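Local coordinates for protein haloacid dehalogenase (Pseudomonas aeruginosa, PDB 3UMC) that probably hydrolyses the carbon-halogen bond of L-2-haloacids, as a member of the haloacid dehalogenase-like hydrolase superfamily, at residues 30-36 / 116-122; 36-41 / 61-65. All blocks are in the same frame, centred on the assembly; numbering follows the deposited sequence.

Interaction 1: residues 30-36 / 116-122; sequences FGTLVDW and WHRLRPW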
ATOM      1  N   PHE A  30       3.632 -10.344  11.606  1.00 12.72           N
ATOM      2  CA  PHE A  30       4.436 -11.332  12.319  1.00 13.87           C
ATOM      3  C   PHE A  30       3.699 -11.998  13.446  1.00 12.90           C
ATOM      4  O   PHE A  30       3.199 -11.340  14.335  1.00 13.57           O
ATOM      5  CB  PHE A  30       5.741 -10.727  12.871  1.00 15.64           C
ATOM      6  CG  PHE A  30       6.711 -10.328  11.791  1.00 18.06           C
ATOM      7  CD1 PHE A  30       6.667 -10.884  10.559  1.00 25.06           C
ATOM      8  CD2 PHE A  30       7.659  -9.401  12.014  1.00 30.52           C
ATOM      9  CE1 PHE A  30       7.562 -10.500   9.586  1.00 29.69           C
ATOM     10  CE2 PHE A  30       8.584  -9.052  11.016  1.00 30.64           C
ATOM     11  CZ  PHE A  30       8.524  -9.605   9.835  1.00 27.23           C
ATOM     12  N   GLY A  31       3.616 -13.316  13.380  1.00 11.62           N
ATOM     13  CA  GLY A  31       2.922 -14.091  14.380  1.00 12.28           C
ATOM     14  C   GLY A  31       1.433 -14.128  14.123  1.00 11.36           C
ATOM     15  O   GLY A  31       0.826 -15.182  14.091  1.00 12.80           O
ATOM     16  N   THR A  32       0.808 -12.975  13.989  1.00 11.24           N
ATOM     17  CA  THR A  32      -0.642 -12.944  13.731  1.00  9.84           C
ATOM     18  C   THR A  32      -1.059 -13.691  12.445  1.00  9.76           C
ATOM     19  O   THR A  32      -2.007 -14.388  12.449  1.00 11.67           O
ATOM     20  CB  THR A  32      -1.136 -11.499  13.677  1.00  8.95           C
ATOM     21  OG1 THR A  32      -0.885 -10.880  14.936  1.00  8.54           O
ATOM     22  CG2 THR A  32      -2.653 -11.455  13.370  1.00  7.97           C
ATOM     23  N   LEU A  33      -0.346 -13.499  11.349  1.00 10.42           N
ATOM     24  CA  LEU A  33      -0.691 -14.046  10.052  1.00 10.02           C
ATOM     25  C   LEU A  33       0.342 -15.067   9.576  1.00 11.33           C
ATOM     26  O   LEU A  33      -0.028 -15.953   8.835  1.00 11.49           O
ATOM     27  CB  LEU A  33      -0.759 -12.893   9.053  1.00 10.85           C
ATOM     28  CG  LEU A  33      -1.864 -11.795   9.249  1.00  9.31           C
ATOM     29  CD1 LEU A  33      -1.908 -10.837   8.037  1.00  7.57           C
ATOM     30  CD2 LEU A  33      -3.238 -12.363   9.371  1.00  4.14           C
ATOM     31  N   VAL A  34       1.622 -14.933   9.970  1.00 11.66           N
ATOM     32  CA  VAL A  34       2.710 -15.799   9.464  1.00 12.03           C
ATOM     33  C   VAL A  34       3.556 -16.327  10.600  1.00 13.37           C
ATOM     34  O   VAL A  34       3.742 -15.688  11.650  1.00 14.45           O
ATOM     35  CB  VAL A  34       3.647 -15.070   8.442  1.00 11.75           C
ATOM     36  CG1 VAL A  34       2.863 -14.644   7.142  1.00 13.01           C
ATOM     37  CG2 VAL A  34       4.326 -13.883   9.105  1.00 10.00           C
ATOM     38  N   ASP A  35       4.022 -17.543  10.415  1.00 14.61           N
ATOM     39  CA  ASP A  35       4.806 -18.259  11.421  1.00 14.76           C
ATOM     40  C   ASP A  35       6.256 -18.015  11.131  1.00 16.81           C
ATOM     41  O   ASP A  35       6.901 -18.790  10.406  1.00 19.24           O
ATOM     42  CB  ASP A  35       4.480 -19.747  11.316  1.00 15.05           C
ATOM     43  CG  ASP A  35       5.232 -20.627  12.322  1.00 15.96           C
ATOM     44  OD1 ASP A  35       6.029 -20.131  13.182  1.00 11.86           O
ATOM     45  OD2 ASP A  35       4.987 -21.836  12.164  1.00 17.56           O
ATOM     46  N   TRP A  36       6.804 -16.972  11.738  1.00 18.39           N
ATOM     47  CA  TRP A  36       8.166 -16.578  11.476  1.00 18.09           C
ATOM     48  C   TRP A  36       9.148 -17.635  12.041  1.00 18.97           C
ATOM     49  O   TRP A  36      10.135 -17.963  11.420  1.00 17.52           O
ATOM     50  CB  TRP A  36       8.434 -15.160  12.023  1.00 17.56           C
ATOM     51  CG  TRP A  36       8.088 -14.984  13.411  1.00 19.92           C
ATOM     52  CD1 TRP A  36       6.860 -14.563  13.932  1.00 15.90           C
ATOM     53  CD2 TRP A  36       8.930 -15.261  14.536  1.00 20.07           C
ATOM     54  NE1 TRP A  36       6.912 -14.559  15.320  1.00 18.57           N
ATOM     55  CE2 TRP A  36       8.161 -14.998  15.713  1.00 19.24           C
ATOM     56  CE3 TRP A  36      10.247 -15.752  14.670  1.00 19.84           C
ATOM     57  CZ2 TRP A  36       8.673 -15.203  16.988  1.00 19.54           C
ATOM     58  CZ3 TRP A  36      10.769 -15.941  15.943  1.00 18.91           C
ATOM     59  CH2 TRP A  36       9.981 -15.677  17.088  1.00 20.62           C
ATOM     60  N   TRP A 116      13.748 -13.255   7.075  1.00 23.04           N
ATOM     61  CA  TRP A 116      12.513 -12.660   7.522  1.00 23.04           C
ATOM     62  C   TRP A 116      11.637 -12.207   6.388  1.00 22.98           C
ATOM     63  O   TRP A 116      10.593 -11.726   6.669  1.00 23.95           O
ATOM     64  CB  TRP A 116      12.817 -11.459   8.332  1.00 22.60           C
ATOM     65  CG  TRP A 116      13.473 -11.747   9.556  1.00 23.36           C
ATOM     66  CD1 TRP A 116      14.798 -11.607   9.818  1.00 25.57           C
ATOM     67  CD2 TRP A 116      12.851 -12.111  10.779  1.00 25.16           C
ATOM     68  NE1 TRP A 116      15.046 -11.890  11.133  1.00 26.28           N
ATOM     69  CE2 TRP A 116      13.865 -12.212  11.747  1.00 25.13           C
ATOM     70  CE3 TRP A 116      11.528 -12.371  11.154  1.00 27.02           C
ATOM     71  CZ2 TRP A 116      13.613 -12.594  13.074  1.00 26.76           C
ATOM     72  CZ3 TRP A 116      11.268 -12.722  12.479  1.00 26.99           C
ATOM     73  CH2 TRP A 116      12.316 -12.841  13.419  1.00 26.21           C
ATOM     74  N   HIS A 117      12.040 -12.394   5.133  1.00 21.80           N
ATOM     75  CA  HIS A 117      11.325 -11.883   4.006  1.00 22.28           C
ATOM     76  C   HIS A 117      10.501 -12.973   3.373  1.00 22.81           C
ATOM     77  O   HIS A 117       9.663 -12.715   2.507  1.00 21.21           O
ATOM     78  CB  HIS A 117      12.329 -11.291   2.994  1.00 23.93           C
ATOM     79  CG  HIS A 117      12.969  -9.995   3.435  1.00 22.06           C
ATOM     80  ND1 HIS A 117      13.003  -8.879   2.624  1.00 23.17           N
ATOM     81  CD2 HIS A 117      13.602  -9.642   4.575  1.00 24.90           C
ATOM     82  CE1 HIS A 117      13.620  -7.891   3.251  1.00 24.96           C
ATOM     83  NE2 HIS A 117      13.994  -8.323   4.441  1.00 27.52           N
ATOM     84  N   ARG A 118      10.678 -14.210   3.853  1.00 23.36           N
ATOM     85  CA  ARG A 118       9.991 -15.355   3.269  1.00 23.61           C
ATOM     86  C   ARG A 118       9.370 -16.110   4.414  1.00 23.24           C
ATOM     87  O   ARG A 118      10.077 -16.847   5.108  1.00 22.84           O
ATOM     88  CB  ARG A 118      11.004 -16.215   2.526  1.00 25.00           C
ATOM     89  CG  ARG A 118      11.527 -15.529   1.233  1.00 32.17           C
ATOM     90  CD  ARG A 118      12.481 -16.416   0.377  1.00 37.73           C
ATOM     91  NE  ARG A 118      13.684 -16.674   1.150  1.00 41.30           N
ATOM     92  CZ  ARG A 118      14.651 -15.787   1.377  1.00 47.32           C
ATOM     93  NH1 ARG A 118      14.613 -14.555   0.863  1.00 50.10           N
ATOM     94  NH2 ARG A 118      15.684 -16.138   2.120  1.00 50.63           N
ATOM     95  N   LEU A 119       8.068 -15.908   4.680  1.00 21.60           N
ATOM     96  CA  LEU A 119       7.493 -16.497   5.880  1.00 20.28           C
ATOM     97  C   LEU A 119       6.208 -17.201   5.590  1.00 20.25           C
ATOM     98  O   LEU A 119       5.354 -16.637   4.932  1.00 19.56           O
ATOM     99  CB  LEU A 119       7.268 -15.449   6.981  1.00 19.15           C
ATOM    100  CG  LEU A 119       8.411 -14.525   7.222  1.00 18.41           C
ATOM    101  CD1 LEU A 119       7.933 -13.371   7.976  1.00 11.87           C
ATOM    102  CD2 LEU A 119       9.644 -15.229   7.955  1.00 13.34           C
ATOM    103  N   ARG A 120       6.036 -18.388   6.190  1.00 19.10           N
ATOM    104  CA  ARG A 120       4.935 -19.216   5.912  1.00 19.64           C
ATOM    105  C   ARG A 120       3.681 -18.676   6.616  1.00 16.75           C
ATOM    106  O   ARG A 120       3.696 -18.432   7.793  1.00 13.85           O
ATOM    107  CB  ARG A 120       5.216 -20.644   6.390  1.00 21.22           C
ATOM    108  CG  ARG A 120       4.016 -21.627   6.201  1.00 29.56           C
ATOM    109  CD  ARG A 120       4.330 -23.170   6.679  1.00 37.40           C
ATOM    110  NE  ARG A 120       5.350 -23.716   5.785  1.00 43.72           N
ATOM    111  CZ  ARG A 120       6.663 -23.809   6.049  1.00 49.15           C
ATOM    112  NH1 ARG A 120       7.476 -24.250   5.083  1.00 48.53           N
ATOM    113  NH2 ARG A 120       7.174 -23.489   7.257  1.00 50.53           N
ATOM    114  N   PRO A 121       2.591 -18.588   5.886  1.00 15.75           N
ATOM    115  CA  PRO A 121       1.287 -18.258   6.470  1.00 15.59           C
ATOM    116  C   PRO A 121       0.749 -19.384   7.389  1.00 16.21           C
ATOM    117  O   PRO A 121       0.918 -20.545   7.022  1.00 16.41           O
ATOM    118  CB  PRO A 121       0.406 -18.131   5.236  1.00 14.16           C
ATOM    119  CG  PRO A 121       1.028 -18.973   4.191  1.00 15.14           C
ATOM    120  CD  PRO A 121       2.488 -18.940   4.441  1.00 16.53           C
ATOM    121  N   TRP A 122       0.042 -19.070   8.489  1.00 15.16           N
ATOM    122  CA  TRP A 122      -0.798 -20.109   9.129  1.00 14.30           C
ATOM    123  C   TRP A 122      -1.827 -20.675   8.164  1.00 14.71           C
ATOM    124  O   TRP A 122      -2.194 -20.001   7.201  1.00 15.53           O
ATOM    125  CB  TRP A 122      -1.466 -19.585  10.403  1.00 14.37           C
ATOM    126  CG  TRP A 122      -0.474 -18.987  11.419  1.00 12.12           C
ATOM    127  CD1 TRP A 122      -0.338 -17.685  11.713  1.00 12.34           C
ATOM    128  CD2 TRP A 122       0.465 -19.672  12.227  1.00 15.75           C
ATOM    129  NE1 TRP A 122       0.614 -17.491  12.655  1.00 10.64           N
ATOM    130  CE2 TRP A 122       1.140 -18.701  12.992  1.00 15.61           C
ATOM    131  CE3 TRP A 122       0.805 -21.019  12.399  1.00 21.60           C
ATOM    132  CZ2 TRP A 122       2.129 -19.022  13.904  1.00 15.20           C
ATOM    133  CZ3 TRP A 122       1.796 -21.347  13.313  1.00 18.51           C
ATOM    134  CH2 TRP A 122       2.432 -20.346  14.067  1.00 18.17           C
TER
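Unusually for an acid, the carboxylate of Asp35 runs nearly parallel to the indole of Trp122 at its CH2/CZ3 rim: the planes are 11° apart, and CG of Asp35 is 3.3 Å from CH2 of Trp122. Asp35 CB stands over the six-membered ring, 3.5 Å from its centroid, in a CH-pi contact. With CG anti to the backbone N (chi1 -180°), Asp35 is the N-cap of helix 36-50, its side chain capping a backbone N of the first turn, and OD2 also hydrogen-bonds Ser38 OG. The indole is held at its edge too, NE1 of Trp122 donating to Gly31 O at 2.7 Å, close to the ring plane. Backbone bonds from Trp122 N to Leu33 O (3.1 Å) and from Asp35 N to Arg120 O (2.8 Å) flank Val34 and Pro121, a non-hydrogen-bonded antiparallel pair. Farther along, Leu119 CD1 presses on Phe30 CE1 at 3.3 Å. Trp116 completes an aromatic cluster, its CE3 4.3 Å from Phe30 CZ and its CZ3 3.8 Å from Trp36 CB, though the six-membered rings of the two indoles barely overlap. The DVFGTL sequence beginning at Asp28 and the short antiparallel pair fit the first sequence motif and flap of the haloacid dehalogenase fold.

Interaction 2: residues 36-41 / 61-65; sequences WRSSLI and TDRWR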
ATOM      1  N   TRP A  36       6.804 -16.972  11.738  1.00 18.39           N
ATOM      2  CA  TRP A  36       8.166 -16.578  11.476  1.00 18.09           C
ATOM      3  C   TRP A  36       9.148 -17.635  12.041  1.00 18.97           C
ATOM      4  O   TRP A  36      10.135 -17.963  11.420  1.00 17.52           O
ATOM      5  CB  TRP A  36       8.434 -15.160  12.023  1.00 17.56           C
ATOM      6  CG  TRP A  36       8.088 -14.984  13.411  1.00 19.92           C
ATOM      7  CD1 TRP A  36       6.860 -14.563  13.932  1.00 15.90           C
ATOM      8  CD2 TRP A  36       8.930 -15.261  14.536  1.00 20.07           C
ATOM      9  NE1 TRP A  36       6.912 -14.559  15.320  1.00 18.57           N
ATOM     10  CE2 TRP A  36       8.161 -14.998  15.713  1.00 19.24           C
ATOM     11  CE3 TRP A  36      10.247 -15.752  14.670  1.00 19.84           C
ATOM     12  CZ2 TRP A  36       8.673 -15.203  16.988  1.00 19.54           C
ATOM     13  CZ3 TRP A  36      10.769 -15.941  15.943  1.00 18.91           C
ATOM     14  CH2 TRP A  36       9.981 -15.677  17.088  1.00 20.62           C
ATOM     15  N   ARG A  37       8.854 -18.165  13.220  1.00 20.38           N
ATOM     16  CA  ARG A  37       9.786 -19.020  13.911  1.00 20.42           C
ATOM     17  C   ARG A  37      10.075 -20.294  13.107  1.00 21.42           C
ATOM     18  O   ARG A  37      11.284 -20.617  12.876  1.00 20.46           O
ATOM     19  CB  ARG A  37       9.240 -19.351  15.291  1.00 20.64           C
ATOM     20  CG  ARG A  37      10.103 -20.282  16.090  1.00 20.18           C
ATOM     21  CD  ARG A  37       9.639 -20.365  17.509  1.00 21.75           C
ATOM     22  NE  ARG A  37      10.669 -20.959  18.363  1.00 22.80           N
ATOM     23  CZ  ARG A  37      10.822 -22.266  18.556  1.00 25.76           C
ATOM     24  NH1 ARG A  37      10.041 -23.143  17.958  1.00 25.75           N
ATOM     25  NH2 ARG A  37      11.781 -22.695  19.364  1.00 30.59           N
ATOM     26  N   SER A  38       9.021 -21.001  12.672  1.00 20.92           N
ATOM     27  CA  SER A  38       9.218 -22.184  11.803  1.00 23.04           C
ATOM     28  C   SER A  38       9.998 -21.861  10.521  1.00 23.92           C
ATOM     29  O   SER A  38      10.868 -22.660  10.071  1.00 23.12           O
ATOM     30  CB  SER A  38       7.916 -22.866  11.349  1.00 23.11           C
ATOM     31  OG  SER A  38       7.180 -23.402  12.424  1.00 26.81           O
ATOM     32  N   SER A  39       9.650 -20.732   9.890  1.00 23.76           N
ATOM     33  CA  SER A  39      10.278 -20.353   8.628  1.00 23.10           C
ATOM     34  C   SER A  39      11.750 -20.008   8.828  1.00 23.22           C
ATOM     35  O   SER A  39      12.579 -20.308   7.965  1.00 23.57           O
ATOM     36  CB  SER A  39       9.545 -19.161   7.995  1.00 24.00           C
ATOM     37  OG  SER A  39       8.212 -19.533   7.689  1.00 22.33           O
ATOM     38  N   LEU A  40      12.094 -19.343   9.907  1.00 22.04           N
ATOM     39  CA  LEU A  40      13.471 -19.045  10.100  1.00 23.46           C
ATOM     40  C   LEU A  40      14.209 -20.370  10.402  1.00 24.74           C
ATOM     41  O   LEU A  40      15.255 -20.628   9.833  1.00 25.07           O
ATOM     42  CB  LEU A  40      13.693 -18.004  11.202  1.00 23.24           C
ATOM     43  CG  LEU A  40      13.810 -16.562  10.679  1.00 24.99           C
ATOM     44  CD1 LEU A  40      12.556 -16.080   9.860  1.00 21.35           C
ATOM     45  CD2 LEU A  40      14.073 -15.631  11.798  1.00 24.31           C
ATOM     46  N   ILE A  41      13.675 -21.210  11.277  1.00 25.75           N
ATOM     47  CA  ILE A  41      14.361 -22.455  11.634  1.00 26.47           C
ATOM     48  C   ILE A  41      14.686 -23.225  10.375  1.00 29.05           C
ATOM     49  O   ILE A  41      15.835 -23.636  10.152  1.00 28.30           O
ATOM     50  CB  ILE A  41      13.534 -23.335  12.598  1.00 25.85           C
ATOM     51  CG1 ILE A  41      13.529 -22.694  13.945  1.00 25.07           C
ATOM     52  CG2 ILE A  41      14.109 -24.738  12.754  1.00 25.20           C
ATOM     53  CD1 ILE A  41      12.548 -23.295  14.842  1.00 26.15           C
ATOM     54  N   THR A  61      17.365 -18.225  16.115  1.00 32.07           N
ATOM     55  CA  THR A  61      16.022 -17.740  15.795  1.00 31.03           C
ATOM     56  C   THR A  61      15.394 -17.086  17.007  1.00 32.59           C
ATOM     57  O   THR A  61      14.941 -15.960  16.914  1.00 31.53           O
ATOM     58  CB  THR A  61      15.148 -18.827  15.278  1.00 29.54           C
ATOM     59  OG1 THR A  61      15.709 -19.314  14.053  1.00 24.34           O
ATOM     60  CG2 THR A  61      13.728 -18.308  15.075  1.00 29.13           C
ATOM     61  N   ASP A  62      15.417 -17.772  18.152  1.00 34.31           N
ATOM     62  CA  ASP A  62      14.753 -17.285  19.347  1.00 35.53           C
ATOM     63  C   ASP A  62      15.419 -16.081  19.968  1.00 36.31           C
ATOM     64  O   ASP A  62      14.751 -15.160  20.434  1.00 37.15           O
ATOM     65  CB  ASP A  62      14.570 -18.423  20.364  1.00 36.20           C
ATOM     66  CG  ASP A  62      13.464 -19.391  19.939  1.00 37.64           C
ATOM     67  OD1 ASP A  62      12.756 -19.033  18.950  1.00 34.93           O
ATOM     68  OD2 ASP A  62      13.317 -20.493  20.558  1.00 36.61           O
ATOM     69  N   ARG A  63      16.746 -16.086  19.992  1.00 37.56           N
ATOM     70  CA  ARG A  63      17.476 -14.946  20.503  1.00 37.61           C
ATOM     71  C   ARG A  63      17.326 -13.714  19.584  1.00 36.36           C
ATOM     72  O   ARG A  63      17.271 -12.588  20.064  1.00 36.08           O
ATOM     73  CB  ARG A  63      18.956 -15.319  20.685  1.00 38.89           C
ATOM     74  CG  ARG A  63      19.266 -16.314  21.893  1.00 42.57           C
ATOM     75  CD  ARG A  63      19.289 -15.575  23.261  1.00 46.89           C
ATOM     76  NE  ARG A  63      20.113 -14.360  23.240  1.00 49.39           N
ATOM     77  CZ  ARG A  63      21.445 -14.338  23.307  1.00 53.88           C
ATOM     78  NH1 ARG A  63      22.150 -15.475  23.390  1.00 53.98           N
ATOM     79  NH2 ARG A  63      22.083 -13.160  23.279  1.00 54.89           N
ATOM     80  N   TRP A  64      17.306 -13.928  18.270  1.00 34.87           N
ATOM     81  CA  TRP A  64      17.239 -12.820  17.314  1.00 33.87           C
ATOM     82  C   TRP A  64      15.948 -12.018  17.527  1.00 34.98           C
ATOM     83  O   TRP A  64      15.955 -10.787  17.599  1.00 33.58           O
ATOM     84  CB  TRP A  64      17.277 -13.365  15.903  1.00 33.61           C
ATOM     85  CG  TRP A  64      17.656 -12.401  14.837  1.00 28.21           C
ATOM     86  CD1 TRP A  64      17.932 -11.066  14.966  1.00 25.76           C
ATOM     87  CD2 TRP A  64      17.777 -12.702  13.478  1.00 21.19           C
ATOM     88  NE1 TRP A  64      18.270 -10.533  13.744  1.00 22.32           N
ATOM     89  CE2 TRP A  64      18.153 -11.517  12.811  1.00 20.26           C
ATOM     90  CE3 TRP A  64      17.609 -13.858  12.745  1.00 18.61           C
ATOM     91  CZ2 TRP A  64      18.348 -11.476  11.465  1.00 20.72           C
ATOM     92  CZ3 TRP A  64      17.798 -13.814  11.426  1.00 20.28           C
ATOM     93  CH2 TRP A  64      18.178 -12.655  10.781  1.00 21.99           C
ATOM     94  N   ARG A  65      14.860 -12.749  17.715  1.00 36.29           N
ATOM     95  CA  ARG A  65      13.557 -12.154  17.906  1.00 38.08           C
ATOM     96  C   ARG A  65      13.518 -11.261  19.130  1.00 39.49           C
ATOM     97  O   ARG A  65      12.704 -10.343  19.193  1.00 39.98           O
ATOM     98  CB  ARG A  65      12.470 -13.250  17.982  1.00 38.03           C
ATOM     99  CG  ARG A  65      11.028 -12.738  18.185  1.00 37.58           C
ATOM    100  CD  ARG A  65      10.644 -11.696  17.162  1.00 38.02           C
ATOM    101  NE  ARG A  65       9.220 -11.375  17.167  1.00 37.57           N
ATOM    102  CZ  ARG A  65       8.641 -10.553  16.304  1.00 39.22           C
ATOM    103  NH1 ARG A  65       9.359  -9.916  15.389  1.00 40.15           N
ATOM    104  NH2 ARG A  65       7.339 -10.323  16.375  1.00 40.53           N
TER
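The indole of Trp36 is covered on one face by the side chain of Arg65 and on the other by CB of its own neighbour Arg37, while Thr61 CG2 comes in at the edge. Arg65 lies across the ring: CG approaches Trp36 CH2 to 3.3 Å, CD stands over the six-membered ring in a CH-pi contact, and CZ is 4.7 Å from the centroid of the five-membered ring, a cation-pi interaction with the guanidinium plane turned 40° from the indole. A bend at chi2 (53°) carries the chain over the face. The second flat group, the guanidinium of Arg37, has Ile41 CD1 on one face and Asp62 at its edge. It grips the acid side-on through two nitrogens, with NE to OD1 of Asp62 at 2.9 Å and NH2 to OD2 of Asp62 also at 2.9 Å; both oxygens use their syn lone pairs and the planes are nearly coplanar. Between these groups Thr61 enters as a knob among Trp36, Arg37, Leu40 and Ile41, its OG1 bonded to Cys57 O of its own helix. Leu40 CD2 meets Trp64 CE3 at 4.1 Å. The short helix axes run at 128°, 10.5 Å apart at closest. Since the salt bridge fixes two atom pairs at once, it constrains the rotation of both polar ends, whereas the indole probably helps to stabilise Arg65's charge.

How the interactions relate
Trp36 belongs to both contacts: it meets Trp116 in interaction 1 and Arg65 in interaction 2, just where strand 34-35 passes into helix 36-50. The centres of the two contacts lie 10 Å apart, and interaction 2 is nested in the loop that interaction 1 closes. Direct links join them: Ser39 OG and Arg120 N are 2.9 Å apart, a probable hydrogen bond, Leu119 CD2 packs on Leu40 CD1 at 3.6 Å, and Trp116 NE1 packs 3.2 Å from Trp64 CH2, the rings meeting edge-to-face. Thr32 of interaction 1 hydrogen-bonds Asp28, which from its sequence motif is probably the nucleophile, as in relatives. Interaction 1 therefore borders the probable active site, and interaction 2 continues the packing into the helical region beyond.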